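Local structure of transcriptional regulator URE2 (Saccharomyces cerevisiae, 1K0D) at residues P16-A28 against L38-F52. The protein down-regulates nitrogen-utilization genes by holding phosphorylated GATA activators in the cytoplasm, and has glutathione peroxidase activity. Residues are numbered along the deposited sequence; the frame is centred on the assembly and turned at random.
Sequences PLEGYTLFSHRSA and LSELGFHYNTIFLDF. With GSH (glutathione), chain F.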
ATOM      1  N   PRO B  16     -26.507   0.162  10.310  1.00 57.25           N
ATOM      2  CA  PRO B  16     -26.880   1.573  10.440  1.00 56.03           C
ATOM      3  C   PRO B  16     -27.193   2.130   9.056  1.00 54.84           C
ATOM      4  O   PRO B  16     -26.861   1.509   8.047  1.00 54.99           O
ATOM      5  CB  PRO B  16     -25.633   2.201  11.047  1.00 55.82           C
ATOM      6  CG  PRO B  16     -25.090   1.092  11.896  1.00 56.74           C
ATOM      7  CD  PRO B  16     -25.226  -0.107  10.989  1.00 56.69           C
ATOM      8  N   LEU B  17     -27.826   3.298   9.007  1.00 53.13           N
ATOM      9  CA  LEU B  17     -28.176   3.909   7.729  1.00 51.35           C
ATOM     10  C   LEU B  17     -27.160   4.966   7.308  1.00 49.35           C
ATOM     11  O   LEU B  17     -27.041   5.285   6.125  1.00 48.71           O
ATOM     12  CB  LEU B  17     -29.575   4.529   7.804  1.00 51.36           C
ATOM     13  CG  LEU B  17     -30.725   3.569   8.127  1.00 53.12           C
ATOM     14  CD1 LEU B  17     -32.038   4.342   8.191  1.00 52.20           C
ATOM     15  CD2 LEU B  17     -30.792   2.467   7.072  1.00 53.72           C
ATOM     16  N   GLU B  18     -26.434   5.512   8.277  1.00 46.84           N
ATOM     17  CA  GLU B  18     -25.427   6.524   7.987  1.00 44.52           C
ATOM     18  C   GLU B  18     -24.213   6.297   8.871  1.00 41.74           C
ATOM     19  O   GLU B  18     -24.173   5.345   9.645  1.00 41.85           O
ATOM     20  CB  GLU B  18     -25.985   7.926   8.238  1.00 46.75           C
ATOM     21  CG  GLU B  18     -26.153   8.277   9.708  1.00 51.55           C
ATOM     22  CD  GLU B  18     -26.548   9.730   9.913  1.00 54.85           C
ATOM     23  OE1 GLU B  18     -26.659  10.164  11.081  1.00 56.76           O
ATOM     24  OE2 GLU B  18     -26.748  10.437   8.903  1.00 57.36           O
ATOM     25  N   GLY B  19     -23.224   7.176   8.756  1.00 38.71           N
ATOM     26  CA  GLY B  19     -22.030   7.029   9.568  1.00 37.75           C
ATOM     27  C   GLY B  19     -21.099   5.934   9.079  1.00 35.53           C
ATOM     28  O   GLY B  19     -21.241   5.433   7.961  1.00 34.29           O
ATOM     29  N   TYR B  20     -20.143   5.560   9.923  1.00 33.46           N
ATOM     30  CA  TYR B  20     -19.176   4.531   9.566  1.00 32.04           C
ATOM     31  C   TYR B  20     -18.969   3.522  10.679  1.00 30.77           C
ATOM     32  O   TYR B  20     -19.050   3.855  11.854  1.00 29.96           O
ATOM     33  CB  TYR B  20     -17.822   5.168   9.230  1.00 31.60           C
ATOM     34  CG  TYR B  20     -17.907   6.257   8.195  1.00 34.19           C
ATOM     35  CD1 TYR B  20     -18.418   7.513   8.526  1.00 34.90           C
ATOM     36  CD2 TYR B  20     -17.526   6.025   6.870  1.00 32.97           C
ATOM     37  CE1 TYR B  20     -18.555   8.508   7.567  1.00 35.96           C
ATOM     38  CE2 TYR B  20     -17.658   7.017   5.901  1.00 34.72           C
ATOM     39  CZ  TYR B  20     -18.177   8.255   6.257  1.00 35.82           C
ATOM     40  OH  TYR B  20     -18.344   9.236   5.309  1.00 37.46           O
ATOM     41  N   THR B  21     -18.699   2.281  10.294  1.00 30.55           N
ATOM     42  CA  THR B  21     -18.434   1.224  11.252  1.00 30.75           C
ATOM     43  C   THR B  21     -17.017   0.770  10.943  1.00 29.97           C
ATOM     44  O   THR B  21     -16.694   0.434   9.800  1.00 31.22           O
ATOM     45  CB  THR B  21     -19.397   0.025  11.082  1.00 33.14           C
ATOM     46  OG1 THR B  21     -20.750   0.460  11.272  1.00 33.18           O
ATOM     47  CG2 THR B  21     -19.072  -1.065  12.096  1.00 31.70           C
ATOM     48  N   LEU B  22     -16.165   0.776  11.953  1.00 27.81           N
ATOM     49  CA  LEU B  22     -14.786   0.365  11.757  1.00 26.81           C
ATOM     50  C   LEU B  22     -14.493  -0.966  12.428  1.00 27.47           C
ATOM     51  O   LEU B  22     -14.743  -1.133  13.621  1.00 27.43           O
ATOM     52  CB  LEU B  22     -13.836   1.428  12.311  1.00 23.67           C
ATOM     53  CG  LEU B  22     -12.355   1.045  12.415  1.00 25.42           C
ATOM     54  CD1 LEU B  22     -11.779   0.831  11.014  1.00 25.62           C
ATOM     55  CD2 LEU B  22     -11.586   2.151  13.150  1.00 22.95           C
ATOM     56  N   PHE B  23     -13.985  -1.918  11.654  1.00 26.94           N
ATOM     57  CA  PHE B  23     -13.611  -3.210  12.206  1.00 27.75           C
ATOM     58  C   PHE B  23     -12.127  -3.138  12.478  1.00 28.76           C
ATOM     59  O   PHE B  23     -11.354  -2.765  11.604  1.00 28.42           O
ATOM     60  CB  PHE B  23     -13.907  -4.337  11.228  1.00 28.04           C
ATOM     61  CG  PHE B  23     -15.363  -4.608  11.063  1.00 27.73           C
ATOM     62  CD1 PHE B  23     -16.097  -3.951  10.087  1.00 27.67           C
ATOM     63  CD2 PHE B  23     -16.008  -5.510  11.900  1.00 25.45           C
ATOM     64  CE1 PHE B  23     -17.461  -4.192   9.940  1.00 29.26           C
ATOM     65  CE2 PHE B  23     -17.365  -5.757  11.764  1.00 28.66           C
ATOM     66  CZ  PHE B  23     -18.096  -5.096  10.780  1.00 28.22           C
ATOM     67  N   SER B  24     -11.730  -3.491  13.696  1.00 31.60           N
ATOM     68  CA  SER B  24     -10.329  -3.426  14.083  1.00 31.70           C
ATOM     69  C   SER B  24     -10.024  -4.429  15.192  1.00 33.77           C
ATOM     70  O   SER B  24     -10.761  -5.396  15.397  1.00 32.35           O
ATOM     71  CB  SER B  24     -10.017  -2.006  14.568  1.00 30.69           C
ATOM     72  OG  SER B  24      -8.658  -1.870  14.945  1.00 31.67           O
ATOM     73  N   HIS B  25      -8.921  -4.192  15.892  1.00 35.28           N
ATOM     74  CA  HIS B  25      -8.504  -5.029  17.010  1.00 39.10           C
ATOM     75  C   HIS B  25      -7.851  -4.092  18.019  1.00 40.19           C
ATOM     76  O   HIS B  25      -7.139  -3.167  17.637  1.00 39.86           O
ATOM     77  CB  HIS B  25      -7.514  -6.098  16.548  1.00 42.83           C
ATOM     78  CG  HIS B  25      -7.182  -7.102  17.604  1.00 46.00           C
ATOM     79  ND1 HIS B  25      -6.357  -6.816  18.671  1.00 47.72           N
ATOM     80  CD2 HIS B  25      -7.581  -8.387  17.770  1.00 46.91           C
ATOM     81  CE1 HIS B  25      -6.261  -7.882  19.448  1.00 48.15           C
ATOM     82  NE2 HIS B  25      -6.995  -8.848  18.924  1.00 47.56           N
ATOM     83  N   ARG B  26      -8.092  -4.330  19.303  1.00 42.01           N
ATOM     84  CA  ARG B  26      -7.558  -3.467  20.352  1.00 44.24           C
ATOM     85  C   ARG B  26      -6.075  -3.139  20.274  1.00 43.41           C
ATOM     86  O   ARG B  26      -5.652  -2.104  20.773  1.00 44.20           O
ATOM     87  CB  ARG B  26      -7.904  -4.044  21.730  1.00 47.03           C
ATOM     88  CG  ARG B  26      -9.407  -4.009  22.020  1.00 50.03           C
ATOM     89  CD  ARG B  26      -9.754  -4.492  23.421  1.00 51.87           C
ATOM     90  NE  ARG B  26     -11.196  -4.457  23.660  1.00 52.70           N
ATOM     91  CZ  ARG B  26     -12.065  -5.332  23.160  1.00 53.15           C
ATOM     92  NH1 ARG B  26     -13.359  -5.211  23.428  1.00 52.80           N
ATOM     93  NH2 ARG B  26     -11.642  -6.340  22.407  1.00 53.75           N
ATOM     94  N   SER B  27      -5.280  -4.001  19.655  1.00 43.36           N
ATOM     95  CA  SER B  27      -3.850  -3.725  19.541  1.00 43.93           C
ATOM     96  C   SER B  27      -3.380  -3.731  18.087  1.00 42.68           C
ATOM     97  O   SER B  27      -2.282  -4.201  17.783  1.00 43.02           O
ATOM     98  CB  SER B  27      -3.042  -4.749  20.344  1.00 46.17           C
ATOM     99  OG  SER B  27      -3.200  -6.054  19.815  1.00 48.27           O
ATOM    100  N   ALA B  28      -4.215  -3.214  17.190  1.00 39.36           N
ATOM    101  CA  ALA B  28      -3.873  -3.163  15.771  1.00 36.22           C
ATOM    102  C   ALA B  28      -3.534  -1.731  15.352  1.00 33.57           C
ATOM    103  O   ALA B  28      -4.428  -0.893  15.207  1.00 32.87           O
ATOM    104  CB  ALA B  28      -5.037  -3.691  14.936  1.00 36.22           C
ATOM    105  N   LEU B  38     -10.260   9.209  10.735  1.00 22.73           N
ATOM    106  CA  LEU B  38     -11.707   9.278  10.897  1.00 25.36           C
ATOM    107  C   LEU B  38     -12.001  10.403  11.913  1.00 26.24           C
ATOM    108  O   LEU B  38     -12.889  11.239  11.716  1.00 24.25           O
ATOM    109  CB  LEU B  38     -12.198   7.927  11.442  1.00 25.76           C
ATOM    110  CG  LEU B  38     -13.392   7.138  10.883  1.00 31.01           C
ATOM    111  CD1 LEU B  38     -13.560   7.312   9.378  1.00 27.00           C
ATOM    112  CD2 LEU B  38     -13.175   5.662  11.235  1.00 27.27           C
ATOM    113  N   SER B  39     -11.233  10.423  12.999  1.00 24.96           N
ATOM    114  CA  SER B  39     -11.426  11.425  14.033  1.00 26.40           C
ATOM    115  C   SER B  39     -11.012  12.823  13.590  1.00 24.77           C
ATOM    116  O   SER B  39     -11.736  13.782  13.826  1.00 24.62           O
ATOM    117  CB  SER B  39     -10.668  11.025  15.299  1.00 26.95           C
ATOM    118  OG  SER B  39     -10.644  12.099  16.217  1.00 34.27           O
ATOM    119  N   GLU B  40      -9.856  12.939  12.939  1.00 25.32           N
ATOM    120  CA  GLU B  40      -9.377  14.238  12.473  1.00 25.56           C
ATOM    121  C   GLU B  40     -10.331  14.901  11.476  1.00 26.62           C
ATOM    122  O   GLU B  40     -10.476  16.124  11.462  1.00 25.32           O
ATOM    123  CB  GLU B  40      -7.988  14.094  11.832  1.00 27.24           C
ATOM    124  CG  GLU B  40      -6.813  14.138  12.816  1.00 30.73           C
ATOM    125  CD  GLU B  40      -6.558  15.539  13.404  1.00 33.99           C
ATOM    126  OE1 GLU B  40      -5.699  15.662  14.306  1.00 33.97           O
ATOM    127  OE2 GLU B  40      -7.209  16.514  12.964  1.00 34.32           O
ATOM    128  N   LEU B  41     -10.982  14.096  10.643  1.00 25.12           N
ATOM    129  CA  LEU B  41     -11.899  14.622   9.642  1.00 26.29           C
ATOM    130  C   LEU B  41     -13.298  14.872  10.181  1.00 27.88           C
ATOM    131  O   LEU B  41     -14.160  15.367   9.459  1.00 27.90           O
ATOM    132  CB  LEU B  41     -11.974  13.672   8.441  1.00 25.24           C
ATOM    133  CG  LEU B  41     -10.658  13.521   7.676  1.00 26.30           C
ATOM    134  CD1 LEU B  41     -10.796  12.434   6.630  1.00 28.74           C
ATOM    135  CD2 LEU B  41     -10.280  14.841   7.030  1.00 23.75           C
ATOM    136  N   GLY B  42     -13.525  14.530  11.446  1.00 29.52           N
ATOM    137  CA  GLY B  42     -14.834  14.744  12.041  1.00 30.29           C
ATOM    138  C   GLY B  42     -15.880  13.712  11.660  1.00 30.99           C
ATOM    139  O   GLY B  42     -17.074  13.938  11.834  1.00 32.28           O
ATOM    140  N   PHE B  43     -15.442  12.576  11.135  1.00 31.23           N
ATOM    141  CA  PHE B  43     -16.369  11.522  10.750  1.00 32.55           C
ATOM    142  C   PHE B  43     -16.774  10.726  11.989  1.00 33.67           C
ATOM    143  O   PHE B  43     -15.927  10.269  12.761  1.00 32.82           O
ATOM    144  CB  PHE B  43     -15.722  10.606   9.701  1.00 31.27           C
ATOM    145  CG  PHE B  43     -15.630  11.225   8.317  1.00 32.77           C
ATOM    146  CD1 PHE B  43     -14.471  11.090   7.551  1.00 31.38           C
ATOM    147  CD2 PHE B  43     -16.706  11.923   7.774  1.00 34.55           C
ATOM    148  CE1 PHE B  43     -14.383  11.642   6.261  1.00 28.96           C
ATOM    149  CE2 PHE B  43     -16.627  12.479   6.483  1.00 34.71           C
ATOM    150  CZ  PHE B  43     -15.460  12.334   5.730  1.00 30.63           C
ATOM    151  N   HIS B  44     -18.080  10.577  12.184  1.00 34.44           N
ATOM    152  CA  HIS B  44     -18.604   9.847  13.333  1.00 35.11           C
ATOM    153  C   HIS B  44     -18.638   8.353  13.024  1.00 33.41           C
ATOM    154  O   HIS B  44     -19.227   7.930  12.033  1.00 33.15           O
ATOM    155  CB  HIS B  44     -19.995  10.383  13.682  1.00 38.56           C
ATOM    156  CG  HIS B  44     -19.985  11.811  14.142  1.00 41.82           C
ATOM    157  ND1 HIS B  44     -19.466  12.196  15.360  1.00 43.66           N
ATOM    158  CD2 HIS B  44     -20.382  12.950  13.526  1.00 44.25           C
ATOM    159  CE1 HIS B  44     -19.543  13.511  15.475  1.00 44.18           C
ATOM    160  NE2 HIS B  44     -20.094  13.993  14.375  1.00 43.86           N
ATOM    161  N   TYR B  45     -18.005   7.558  13.879  1.00 31.23           N
ATOM    162  CA  TYR B  45     -17.929   6.121  13.647  1.00 32.70           C
ATOM    163  C   TYR B  45     -18.072   5.253  14.890  1.00 32.15           C
ATOM    164  O   TYR B  45     -17.952   5.726  16.014  1.00 29.65           O
ATOM    165  CB  TYR B  45     -16.588   5.799  12.984  1.00 30.33           C
ATOM    166  CG  TYR B  45     -15.393   6.049  13.882  1.00 29.72           C
ATOM    167  CD1 TYR B  45     -14.767   4.997  14.553  1.00 30.10           C
ATOM    168  CD2 TYR B  45     -14.893   7.340  14.072  1.00 30.37           C
ATOM    169  CE1 TYR B  45     -13.672   5.219  15.390  1.00 29.13           C
ATOM    170  CE2 TYR B  45     -13.795   7.573  14.912  1.00 31.16           C
ATOM    171  CZ  TYR B  45     -13.193   6.504  15.565  1.00 31.77           C
ATOM    172  OH  TYR B  45     -12.117   6.718  16.402  1.00 35.16           O
ATOM    173  N   ASN B  46     -18.319   3.968  14.655  1.00 34.40           N
ATOM    174  CA  ASN B  46     -18.447   2.968  15.712  1.00 35.49           C
ATOM    175  C   ASN B  46     -17.378   1.918  15.427  1.00 35.71           C
ATOM    176  O   ASN B  46     -17.213   1.490  14.280  1.00 33.59           O
ATOM    177  CB  ASN B  46     -19.821   2.301  15.663  1.00 39.26           C
ATOM    178  CG  ASN B  46     -19.933   1.123  16.619  1.00 44.10           C
ATOM    179  OD1 ASN B  46     -20.807   0.263  16.466  1.00 46.34           O
ATOM    180  ND2 ASN B  46     -19.053   1.082  17.617  1.00 46.36           N
ATOM    181  N   THR B  47     -16.650   1.509  16.462  1.00 34.66           N
ATOM    182  CA  THR B  47     -15.605   0.510  16.293  1.00 34.26           C
ATOM    183  C   THR B  47     -16.003  -0.856  16.842  1.00 35.23           C
ATOM    184  O   THR B  47     -16.513  -0.970  17.955  1.00 35.06           O
ATOM    185  CB  THR B  47     -14.297   0.929  16.994  1.00 33.52           C
ATOM    186  OG1 THR B  47     -13.872   2.206  16.505  1.00 36.53           O
ATOM    187  CG2 THR B  47     -13.198  -0.094  16.718  1.00 32.51           C
ATOM    188  N   ILE B  48     -15.771  -1.893  16.046  1.00 35.79           N
ATOM    189  CA  ILE B  48     -16.061  -3.251  16.473  1.00 35.54           C
ATOM    190  C   ILE B  48     -14.729  -3.979  16.561  1.00 36.83           C
ATOM    191  O   ILE B  48     -14.013  -4.103  15.560  1.00 37.10           O
ATOM    192  CB  ILE B  48     -16.960  -3.996  15.471  1.00 34.56           C
ATOM    193  CG1 ILE B  48     -18.333  -3.329  15.403  1.00 33.52           C
ATOM    194  CG2 ILE B  48     -17.083  -5.460  15.881  1.00 31.48           C
ATOM    195  CD1 ILE B  48     -19.304  -4.016  14.441  1.00 38.65           C
ATOM    196  N   PHE B  49     -14.377  -4.440  17.755  1.00 37.37           N
ATOM    197  CA  PHE B  49     -13.126  -5.160  17.916  1.00 39.15           C
ATOM    198  C   PHE B  49     -13.362  -6.642  17.670  1.00 41.46           C
ATOM    199  O   PHE B  49     -14.018  -7.318  18.464  1.00 42.63           O
ATOM    200  CB  PHE B  49     -12.539  -4.942  19.315  1.00 38.44           C
ATOM    201  CG  PHE B  49     -12.179  -3.509  19.603  1.00 37.69           C
ATOM    202  CD1 PHE B  49     -13.098  -2.651  20.199  1.00 38.20           C
ATOM    203  CD2 PHE B  49     -10.936  -3.006  19.235  1.00 37.89           C
ATOM    204  CE1 PHE B  49     -12.787  -1.308  20.427  1.00 36.83           C
ATOM    205  CE2 PHE B  49     -10.614  -1.666  19.455  1.00 38.82           C
ATOM    206  CZ  PHE B  49     -11.545  -0.815  20.053  1.00 37.75           C
ATOM    207  N   LEU B  50     -12.837  -7.135  16.552  1.00 41.45           N
ATOM    208  CA  LEU B  50     -12.975  -8.539  16.200  1.00 41.54           C
ATOM    209  C   LEU B  50     -12.114  -9.396  17.115  1.00 43.09           C
ATOM    210  O   LEU B  50     -10.932  -9.120  17.317  1.00 41.98           O
ATOM    211  CB  LEU B  50     -12.556  -8.776  14.744  1.00 39.26           C
ATOM    212  CG  LEU B  50     -13.449  -8.199  13.645  1.00 39.08           C
ATOM    213  CD1 LEU B  50     -12.852  -8.503  12.280  1.00 38.26           C
ATOM    214  CD2 LEU B  50     -14.845  -8.804  13.756  1.00 37.68           C
ATOM    215  N   ASP B  51     -12.723 -10.439  17.667  1.00 45.44           N
ATOM    216  CA  ASP B  51     -12.034 -11.369  18.547  1.00 48.80           C
ATOM    217  C   ASP B  51     -11.484 -12.485  17.662  1.00 49.92           C
ATOM    218  O   ASP B  51     -12.176 -13.472  17.394  1.00 49.67           O
ATOM    219  CB  ASP B  51     -13.021 -11.949  19.562  1.00 50.91           C
ATOM    220  CG  ASP B  51     -12.365 -12.899  20.539  1.00 53.04           C
ATOM    221  OD1 ASP B  51     -11.658 -13.824  20.089  1.00 53.48           O
ATOM    222  OD2 ASP B  51     -12.569 -12.724  21.760  1.00 55.04           O
ATOM    223  N   PHE B  52     -10.245 -12.324  17.202  1.00 50.45           N
ATOM    224  CA  PHE B  52      -9.626 -13.320  16.338  1.00 51.79           C
ATOM    225  C   PHE B  52      -9.543 -14.698  16.991  1.00 52.18           C
ATOM    226  O   PHE B  52      -9.613 -15.720  16.304  1.00 51.29           O
ATOM    227  CB  PHE B  52      -8.239 -12.846  15.883  1.00 52.96           C
ATOM    228  CG  PHE B  52      -8.285 -11.785  14.810  1.00 54.49           C
ATOM    229  CD1 PHE B  52      -8.767 -10.509  15.091  1.00 53.74           C
ATOM    230  CD2 PHE B  52      -7.894 -12.077  13.505  1.00 55.10           C
ATOM    231  CE1 PHE B  52      -8.862  -9.542  14.088  1.00 54.21           C
ATOM    232  CE2 PHE B  52      -7.987 -11.116  12.496  1.00 55.04           C
ATOM    233  CZ  PHE B  52      -8.473  -9.847  12.790  1.00 54.28           C
TER
HETATM  234  N1  GSH F 356      -1.676  -3.963   4.734  1.00 31.99           N
HETATM  235  CA1 GSH F 356      -2.818  -4.032   5.657  1.00 36.30           C
HETATM  236  C1  GSH F 356      -3.421  -2.636   5.999  1.00 33.93           C
HETATM  237  O11 GSH F 356      -2.676  -1.642   5.990  1.00 33.78           O
HETATM  238  O12 GSH F 356      -4.701  -2.598   6.282  1.00 29.81           O
HETATM  239  CB1 GSH F 356      -2.378  -4.777   6.951  1.00 38.96           C
HETATM  240  CG1 GSH F 356      -3.537  -5.628   7.551  1.00 44.31           C
HETATM  241  CD1 GSH F 356      -3.037  -6.363   8.833  1.00 46.63           C
HETATM  242  OE1 GSH F 356      -2.013  -7.067   8.804  1.00 47.90           O
HETATM  243  N2  GSH F 356      -3.802  -6.177   9.929  1.00 50.34           N
HETATM  244  CA2 GSH F 356      -3.465  -6.822  11.219  1.00 53.29           C
HETATM  245  C2  GSH F 356      -4.366  -8.066  11.428  1.00 54.59           C
HETATM  246  O2  GSH F 356      -5.498  -8.146  10.931  1.00 52.29           O
HETATM  247  CB2 GSH F 356      -3.715  -5.838  12.384  1.00 53.53           C
HETATM  248  SG2 GSH F 356      -2.509  -4.462  12.442  1.00 57.52           S
HETATM  249  N3  GSH F 356      -3.842  -9.069  12.194  1.00 57.75           N
HETATM  250  CA3 GSH F 356      -4.556 -10.333  12.507  1.00 61.06           C
HETATM  251  C3  GSH F 356      -3.973 -11.497  11.698  1.00 63.78           C
HETATM  252  O31 GSH F 356      -4.492 -12.611  11.884  1.00 65.46           O
HETATM  253  O32 GSH F 356      -3.019 -11.279  10.905  1.00 65.65           O
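L22 O accepts I48 N at 2.7 Å, nearly straight, and also takes a CA-H...O contact from T47 CA at 3.3 Å. L22 N in turn donates to N46 O over 2.7 Å, so both polar backbone atoms of L22 are spent on strand 45-49. The parallel ladder runs from a weak bond, Y20 N to H44 O, through to L50 N on S24 O. It pairs strands 20-24 and 45-49, the two strands of the beta-alpha-beta unit that opens the thioredoxin-like N-terminal domain of this GST-family protein; helix 29-40 makes the crossover. On one face F23 and I48 lie side by side, F23 CE2 3.7 Å from I48 CD1, and T21 CG2 meets the same methyl; helix 7-11 packs on this side. On the other, the Y20 ring meets the F43 ring at a slant, planes 47° apart; Y20 OH, hydrogen-bonded to K97, stands over one face of F43 toward its rim, 3.9 Å from F43 CE2. Beyond the strand, R26 folds over F49: with CG beside the backbone N (chi1 -67°) and an extended chain to NE, CG sits on the ring as a CH-pi donor and the guanidinium lies flat, planes 25° apart. T47 CG2 sits over the rim of the opposite face. H25 CD2 comes within 3.6 Å of F52 CD1, while H25 ND1 accepts S27 N in the ring plane, which would fix the imidazole's rotation. F52 CE2 touches glutathione CA3 at 3.5 Å. Backbone pairing thus ties together the loops carrying A28 and F52, which meet glutathione through a methyl and a ring.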